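Local coordinates for protein Lysine/ornithine decarboxylase (Selenomonas ruminantium, PDB 5GJO) that decarboxylates L-lysine and L-ornithine with similar efficiency, using pyridoxal 5'-phosphate, to give cadaverine and putrescine, at residues V140-A145 / S183-T188; K144-L149 / Y299-Y304. The protein carries 2 engineered substitutions. All coordinates share one frame; numbering follows the deposited sequence.

Interaction 1. Residues V140-A145 / S183-T188; sequences VRNNKA and SQSLST. With PLP (pyridoxal-5'-phosphate), chain H; SO4 (sulfate ion), chain C.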
loop_
_atom_site.group_PDB
_atom_site.type_symbol
_atom_site.label_atom_id
_atom_site.label_comp_id
_atom_site.label_asym_id
_atom_site.label_seq_id
_atom_site.Cartn_x
_atom_site.Cartn_y
_atom_site.Cartn_z
ATOM N N VAL A 140 10.980 4.976 25.135
ATOM C CA VAL A 140 10.249 4.521 26.270
ATOM C C VAL A 140 9.746 3.080 26.113
ATOM O O VAL A 140 9.749 2.529 25.013
ATOM C CB VAL A 140 9.130 5.509 26.620
ATOM C CG1 VAL A 140 9.709 6.872 26.868
ATOM C CG2 VAL A 140 8.017 5.515 25.561
ATOM N N ARG A 141 9.434 2.467 27.238
ATOM C CA ARG A 141 8.970 1.062 27.302
ATOM C C ARG A 141 7.470 0.925 27.116
ATOM O O ARG A 141 6.711 1.739 27.559
ATOM C CB ARG A 141 9.235 0.463 28.673
ATOM C CG ARG A 141 10.675 0.347 29.015
ATOM C CD ARG A 141 10.795 -0.437 30.332
ATOM N NE ARG A 141 12.189 -0.372 30.596
ATOM C CZ ARG A 141 12.741 0.498 31.411
ATOM N NH1 ARG A 141 12.003 1.304 32.148
ATOM N NH2 ARG A 141 14.059 0.472 31.547
ATOM N N ASN A 142 7.054 -0.168 26.496
ATOM C CA ASN A 142 5.645 -0.521 26.398
ATOM C C ASN A 142 5.479 -1.973 25.988
ATOM O O ASN A 142 5.886 -2.330 24.912
ATOM C CB ASN A 142 4.895 0.393 25.416
ATOM C CG ASN A 142 3.378 0.283 25.548
ATOM O OD1 ASN A 142 2.881 -0.578 26.223
ATOM N ND2 ASN A 142 2.656 1.191 24.917
ATOM N N ASN A 143 4.948 -2.700 26.980
ATOM C CA ASN A 143 4.760 -4.118 26.723
ATOM C C ASN A 143 3.450 -4.439 26.025
ATOM O O ASN A 143 3.209 -5.612 25.718
ATOM C CB ASN A 143 4.759 -4.903 28.039
ATOM C CG ASN A 143 6.123 -4.971 28.687
ATOM O OD1 ASN A 143 7.147 -4.881 28.019
ATOM N ND2 ASN A 143 6.127 -5.104 29.999
ATOM N N LYS A 144 2.583 -3.418 25.803
ATOM C CA LYS A 144 1.321 -3.658 25.135
ATOM C C LYS A 144 1.029 -2.717 23.960
ATOM O O LYS A 144 -0.048 -2.210 23.834
ATOM C CB LYS A 144 0.187 -3.567 26.157
ATOM C CG LYS A 144 0.337 -4.467 27.355
ATOM C CD LYS A 144 -0.835 -4.279 28.287
ATOM C CE LYS A 144 -0.706 -5.111 29.535
ATOM N NZ LYS A 144 -1.985 -5.022 30.272
ATOM N N ALA A 145 1.998 -2.552 23.076
ATOM C CA ALA A 145 1.806 -1.701 21.920
ATOM C C ALA A 145 1.722 -2.576 20.689
ATOM O O ALA A 145 2.522 -3.445 20.514
ATOM C CB ALA A 145 2.961 -0.743 21.774
ATOM N N SER A 183 1.779 2.553 18.984
ATOM C CA SER A 183 0.405 2.607 18.494
ATOM C C SER A 183 -0.481 1.480 19.013
ATOM O O SER A 183 -0.030 0.383 19.220
ATOM C CB SER A 183 0.331 2.706 16.973
ATOM O OG SER A 183 -0.912 3.210 16.559
ATOM N N GLN A 184 -1.757 1.793 19.199
ATOM C CA GLN A 184 -2.693 0.861 19.771
ATOM C C GLN A 184 -2.162 0.336 21.089
ATOM O O GLN A 184 -1.882 -0.814 21.214
ATOM C CB GLN A 184 -3.054 -0.278 18.816
ATOM C CG GLN A 184 -4.135 -1.197 19.355
ATOM C CD GLN A 184 -5.542 -0.618 19.244
ATOM O OE1 GLN A 184 -5.724 0.524 18.910
ATOM N NE2 GLN A 184 -6.536 -1.442 19.548
ATOM N N SER A 185 -1.949 1.241 22.030
ATOM C CA SER A 185 -1.456 0.870 23.327
ATOM C C SER A 185 -2.610 0.439 24.219
ATOM O O SER A 185 -3.562 1.161 24.390
ATOM C CB SER A 185 -0.726 2.044 23.974
ATOM O OG SER A 185 -0.362 1.737 25.274
ATOM N N LEU A 186 -2.501 -0.755 24.763
ATOM C CA LEU A 186 -3.453 -1.232 25.748
ATOM C C LEU A 186 -2.908 -1.014 27.159
ATOM O O LEU A 186 -3.506 -1.436 28.098
ATOM C CB LEU A 186 -3.830 -2.695 25.495
ATOM C CG LEU A 186 -4.256 -3.023 24.056
ATOM C CD1 LEU A 186 -4.622 -4.477 23.850
ATOM C CD2 LEU A 186 -5.408 -2.140 23.643
ATOM N N SER A 187 -1.771 -0.335 27.268
ATOM C CA SER A 187 -1.158 0.010 28.557
ATOM C C SER A 187 -1.356 1.452 28.914
ATOM O O SER A 187 -1.126 2.322 28.113
ATOM C CB SER A 187 0.368 -0.301 28.557
ATOM O OG SER A 187 0.978 0.134 29.785
ATOM N N THR A 188 -1.943 1.692 30.080
ATOM C CA THR A 188 -1.943 3.015 30.733
ATOM C C THR A 188 -0.616 3.298 31.449
ATOM O O THR A 188 -0.040 4.438 31.384
ATOM C CB THR A 188 -3.109 3.111 31.666
ATOM O OG1 THR A 188 -4.321 3.007 30.911
ATOM C CG2 THR A 188 -3.119 4.399 32.429
HETATM N N1 PLP H . 2.412 11.279 16.525
HETATM C C2 PLP H . 3.518 10.657 16.048
HETATM C C2A PLP H . 4.845 11.368 16.068
HETATM C C3 PLP H . 3.424 9.279 15.506
HETATM O O3 PLP H . 4.521 8.634 15.021
HETATM C C4 PLP H . 2.093 8.631 15.512
HETATM C C4A PLP H . 1.899 7.260 14.992
HETATM O O4A PLP H . 2.682 6.799 14.179
HETATM C C5 PLP H . 0.963 9.419 16.062
HETATM C C6 PLP H . 1.196 10.706 16.539
HETATM C C5A PLP H . -0.428 8.828 16.104
HETATM O O4P PLP H . -0.385 7.557 16.746
HETATM P P PLP H . -1.747 6.795 17.141
HETATM O O1P PLP H . -2.407 7.721 18.135
HETATM O O2P PLP H . -1.276 5.486 17.728
HETATM O O3P PLP H . -2.484 6.662 15.829
HETATM S S SO4 C . -0.995 -1.652 32.202
HETATM O O1 SO4 C . -1.563 -0.269 32.182
HETATM O O2 SO4 C . -0.899 -2.127 33.575
HETATM O O3 SO4 C . -2.048 -2.432 31.488
HETATM O O4 SO4 C . 0.300 -1.777 31.481
HETATM O O HOH W 1 -4.424 -4.117 28.906
#
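Two loops of the pyridoxal-phosphate-binding barrel, which follow the parallel strands 133-137 and 173-178, meet where N142 and K144 lie against S185, L186 and S187. With CG anti to the backbone N (chi1 -166°), the N142 amide is directed at 183-188, and both its polar atoms bond. ND2 donates to S185 OG at 3.1 Å, a nearly straight bond with the hydroxyl close to the amide plane, and also to the backbone oxygen of V181. OD1 closes an Asx turn by accepting from K144 N at 2.9 Å, the donor standing above the carbonyl plane, and touches S187 CB at 3.4 Å. An alanine in place of N142 would probably leave S185 OG and V181 O without this donor and the turn at K144 less firmly set. S185 OG donates to S187 O, in the carbonyl plane on a lone pair. The backbones join through L186 N, bonded to K144 O at 3.0 Å; the same oxygen receives a CA-H...O contact from S185. As in TIM-type barrels, these loops lie at the C-terminal ends of the strands, beside the cofactor: S183 OG, which R259 also holds, donates to O2P of the pyridoxal phosphate at 2.6 Å. At the outer end the extended K144 chain carries NZ to a sulfate, probably from the crystallisation liquor, bonding O3 at 2.9 Å, while a water bridges NZ to L186 O. S187 OG donates to O4 of that sulfate and caps the backbone N of A190 at the start of helix 189-207.

Interaction 2. Residues K144-L149 / Y299-Y304; sequences KALVDL and YDHWCY. Engineered in segment 299-304: C303 (natural residue Thr). With NA (sodium ion), chain J; SO4 (sulfate ion), chain C.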
loop_
_atom_site.group_PDB
_atom_site.type_symbol
_atom_site.label_atom_id
_atom_site.label_comp_id
_atom_site.label_asym_id
_atom_site.label_seq_id
_atom_site.Cartn_x
_atom_site.Cartn_y
_atom_site.Cartn_z
ATOM N N LYS A 144 2.583 -3.418 25.803
ATOM C CA LYS A 144 1.321 -3.658 25.135
ATOM C C LYS A 144 1.029 -2.717 23.960
ATOM O O LYS A 144 -0.048 -2.210 23.834
ATOM C CB LYS A 144 0.187 -3.567 26.157
ATOM C CG LYS A 144 0.337 -4.467 27.355
ATOM C CD LYS A 144 -0.835 -4.279 28.287
ATOM C CE LYS A 144 -0.706 -5.111 29.535
ATOM N NZ LYS A 144 -1.985 -5.022 30.272
ATOM N N ALA A 145 1.998 -2.552 23.076
ATOM C CA ALA A 145 1.806 -1.701 21.920
ATOM C C ALA A 145 1.722 -2.576 20.689
ATOM O O ALA A 145 2.522 -3.445 20.514
ATOM C CB ALA A 145 2.961 -0.743 21.774
ATOM N N LEU A 146 0.738 -2.349 19.842
ATOM C CA LEU A 146 0.660 -3.119 18.598
ATOM C C LEU A 146 1.775 -2.789 17.647
ATOM O O LEU A 146 2.266 -3.696 16.966
ATOM C CB LEU A 146 -0.654 -2.851 17.917
ATOM C CG LEU A 146 -0.999 -3.713 16.671
ATOM C CD1 LEU A 146 -1.184 -5.170 17.066
ATOM C CD2 LEU A 146 -2.217 -3.153 15.952
ATOM N N VAL A 147 2.150 -1.516 17.609
ATOM C CA VAL A 147 3.176 -0.984 16.736
ATOM C C VAL A 147 4.251 -0.424 17.663
ATOM O O VAL A 147 4.024 0.570 18.427
ATOM C CB VAL A 147 2.630 0.099 15.796
ATOM C CG1 VAL A 147 3.725 0.611 14.877
ATOM C CG2 VAL A 147 1.465 -0.388 14.916
ATOM N N ASP A 148 5.448 -0.976 17.550
ATOM C CA ASP A 148 6.583 -0.482 18.351
ATOM C C ASP A 148 7.103 0.823 17.753
ATOM O O ASP A 148 7.561 0.845 16.565
ATOM C CB ASP A 148 7.641 -1.565 18.326
ATOM C CG ASP A 148 8.993 -1.149 18.914
ATOM O OD1 ASP A 148 9.089 -0.197 19.717
ATOM O OD2 ASP A 148 9.965 -1.888 18.606
ATOM N N LEU A 149 7.108 1.885 18.563
ATOM C CA LEU A 149 7.540 3.176 18.086
ATOM C C LEU A 149 8.788 3.627 18.847
ATOM O O LEU A 149 9.020 4.838 19.011
ATOM C CB LEU A 149 6.408 4.185 18.116
ATOM C CG LEU A 149 5.262 3.852 17.137
ATOM C CD1 LEU A 149 4.209 4.957 17.319
ATOM C CD2 LEU A 149 5.748 3.744 15.682
ATOM N N TYR A 299 -0.234 -3.750 6.915
ATOM C CA TYR A 299 0.669 -2.790 7.530
ATOM C C TYR A 299 0.397 -2.550 9.002
ATOM O O TYR A 299 1.287 -2.074 9.695
ATOM C CB TYR A 299 0.671 -1.427 6.822
ATOM C CG TYR A 299 1.310 -1.418 5.493
ATOM C CD1 TYR A 299 2.669 -1.326 5.369
ATOM C CD2 TYR A 299 0.557 -1.490 4.341
ATOM C CE1 TYR A 299 3.260 -1.363 4.148
ATOM C CE2 TYR A 299 1.173 -1.480 3.099
ATOM C CZ TYR A 299 2.520 -1.449 3.020
ATOM O OH TYR A 299 3.168 -1.378 1.783
ATOM N N ASP A 300 -0.805 -2.779 9.459
ATOM C CA ASP A 300 -1.253 -2.321 10.807
ATOM C C ASP A 300 -1.701 -3.540 11.606
ATOM O O ASP A 300 -2.303 -3.363 12.659
ATOM C CB ASP A 300 -2.411 -1.339 10.619
ATOM C CG ASP A 300 -2.715 -0.497 11.853
ATOM O OD1 ASP A 300 -1.801 -0.074 12.568
ATOM O OD2 ASP A 300 -3.939 -0.270 12.101
ATOM N N HIS A 301 -1.375 -4.765 11.109
ATOM C CA HIS A 301 -1.657 -6.041 11.756
ATOM C C HIS A 301 -3.121 -6.108 12.237
ATOM O O HIS A 301 -3.405 -6.611 13.336
ATOM C CB HIS A 301 -0.724 -6.293 12.973
ATOM C CG HIS A 301 0.705 -5.938 12.715
ATOM N ND1 HIS A 301 1.386 -5.002 13.481
ATOM C CD2 HIS A 301 1.546 -6.292 11.709
ATOM C CE1 HIS A 301 2.599 -4.829 12.980
ATOM N NE2 HIS A 301 2.728 -5.601 11.910
ATOM N N TRP A 302 -4.056 -5.581 11.470
ATOM C CA TRP A 302 -5.393 -5.290 11.985
ATOM C C TRP A 302 -6.502 -6.243 11.523
ATOM O O TRP A 302 -6.373 -6.844 10.494
ATOM C CB TRP A 302 -5.762 -3.854 11.621
ATOM C CG TRP A 302 -6.813 -3.225 12.492
ATOM C CD1 TRP A 302 -8.149 -3.194 12.266
ATOM C CD2 TRP A 302 -6.603 -2.534 13.720
ATOM N NE1 TRP A 302 -8.788 -2.533 13.273
ATOM C CE2 TRP A 302 -7.858 -2.112 14.180
ATOM C CE3 TRP A 302 -5.477 -2.213 14.469
ATOM C CZ2 TRP A 302 -8.010 -1.397 15.354
ATOM C CZ3 TRP A 302 -5.632 -1.506 15.618
ATOM C CH2 TRP A 302 -6.891 -1.106 16.061
ATOM N N CYS A 303 -7.561 -6.389 12.326
ATOM C CA CYS A 303 -8.731 -7.224 11.933
ATOM C C CYS A 303 -9.929 -6.343 12.076
ATOM O O CYS A 303 -10.170 -5.896 13.201
ATOM C CB CYS A 303 -8.817 -8.371 12.953
ATOM S SG CYS A 303 -10.307 -9.436 12.794
ATOM N N TYR A 304 -10.616 -5.965 10.985
ATOM C CA TYR A 304 -11.711 -5.017 11.022
ATOM C C TYR A 304 -13.047 -5.719 11.262
ATOM O O TYR A 304 -13.241 -6.830 10.786
ATOM C CB TYR A 304 -11.822 -4.207 9.691
ATOM C CG TYR A 304 -10.562 -3.414 9.482
ATOM C CD1 TYR A 304 -10.417 -2.145 10.023
ATOM C CD2 TYR A 304 -9.533 -3.943 8.756
ATOM C CE1 TYR A 304 -9.189 -1.436 9.862
ATOM C CE2 TYR A 304 -8.324 -3.249 8.591
ATOM C CZ TYR A 304 -8.144 -2.046 9.184
ATOM O OH TYR A 304 -6.915 -1.395 9.026
HETATM NA NA NA J . 1.869 -0.052 0.331
HETATM S S SO4 C . -0.995 -1.652 32.202
HETATM O O1 SO4 C . -1.563 -0.269 32.182
HETATM O O2 SO4 C . -0.899 -2.127 33.575
HETATM O O3 SO4 C . -2.048 -2.432 31.488
HETATM O O4 SO4 C . 0.300 -1.777 31.481
#
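A small van der Waals contact, with no hydrogen bond between the segments, sets the loop after barrel strand 133-137 against the segment that leaves helix 296-299, with L146 fitted among D300, H301 and W302. L146 CD2 does most of the touching. Chi1 (-173°) sets CG anti to the backbone N, and from there CD2 lies 3.7 Å from W302 CE3, at the edge of the indole and near its plane; the two side chains cross at about a right angle. The same methyl reaches D300 O at 3.3 Å, and that oxygen lies at the edge of the indole too, in its plane. The H301 and L146 side chains slide past each other in opposite directions. Beside them V147 CG2 approaches D300 OD1 at 4.0 Å, the side chains again at about a right angle. L146 and V147 form a classic beta bulge opposite S183. The second subunit covers this region: its D325 packs on V147, its I327 on H301 and its C324, by similarity the proton donor, on L149, which touches the cofactor, while its S357 O shares a sodium ion with Y299 OH, 2.4 Å from that hydroxyl. Near the other end of 299-304, C303 and C226, both engineered, form a disulfide. The segments are thus held by shape, a leucine methyl against the indole edge and D300 O, and a valine methyl beside D300 OD1, while the buried D300 carboxylate is probably neutralised by R259, which forms a salt bridge with OD2, and not by 144-149.

Overall arrangement
Interactions 1 and 2 lie with their centres 10 Å apart on the same side of the chain's centre, and both start from the loop between strand 133-137 and helix 160-169, sharing K144 and A145. Its first half meets the 183-188 loop, which follows strand 173-178 in the same parallel barrel sheet; its second half meets 299-304, much later in the chain, just before strand 306-307 of the mixed sheet. The contacts touch directly, S183 N probably bonding V147 O and Q184 packing on L146. One loop thus joins a neighbouring barrel loop at the cofactor phosphate to the segment leading into the mixed sheet, near the second subunit of the homodimer.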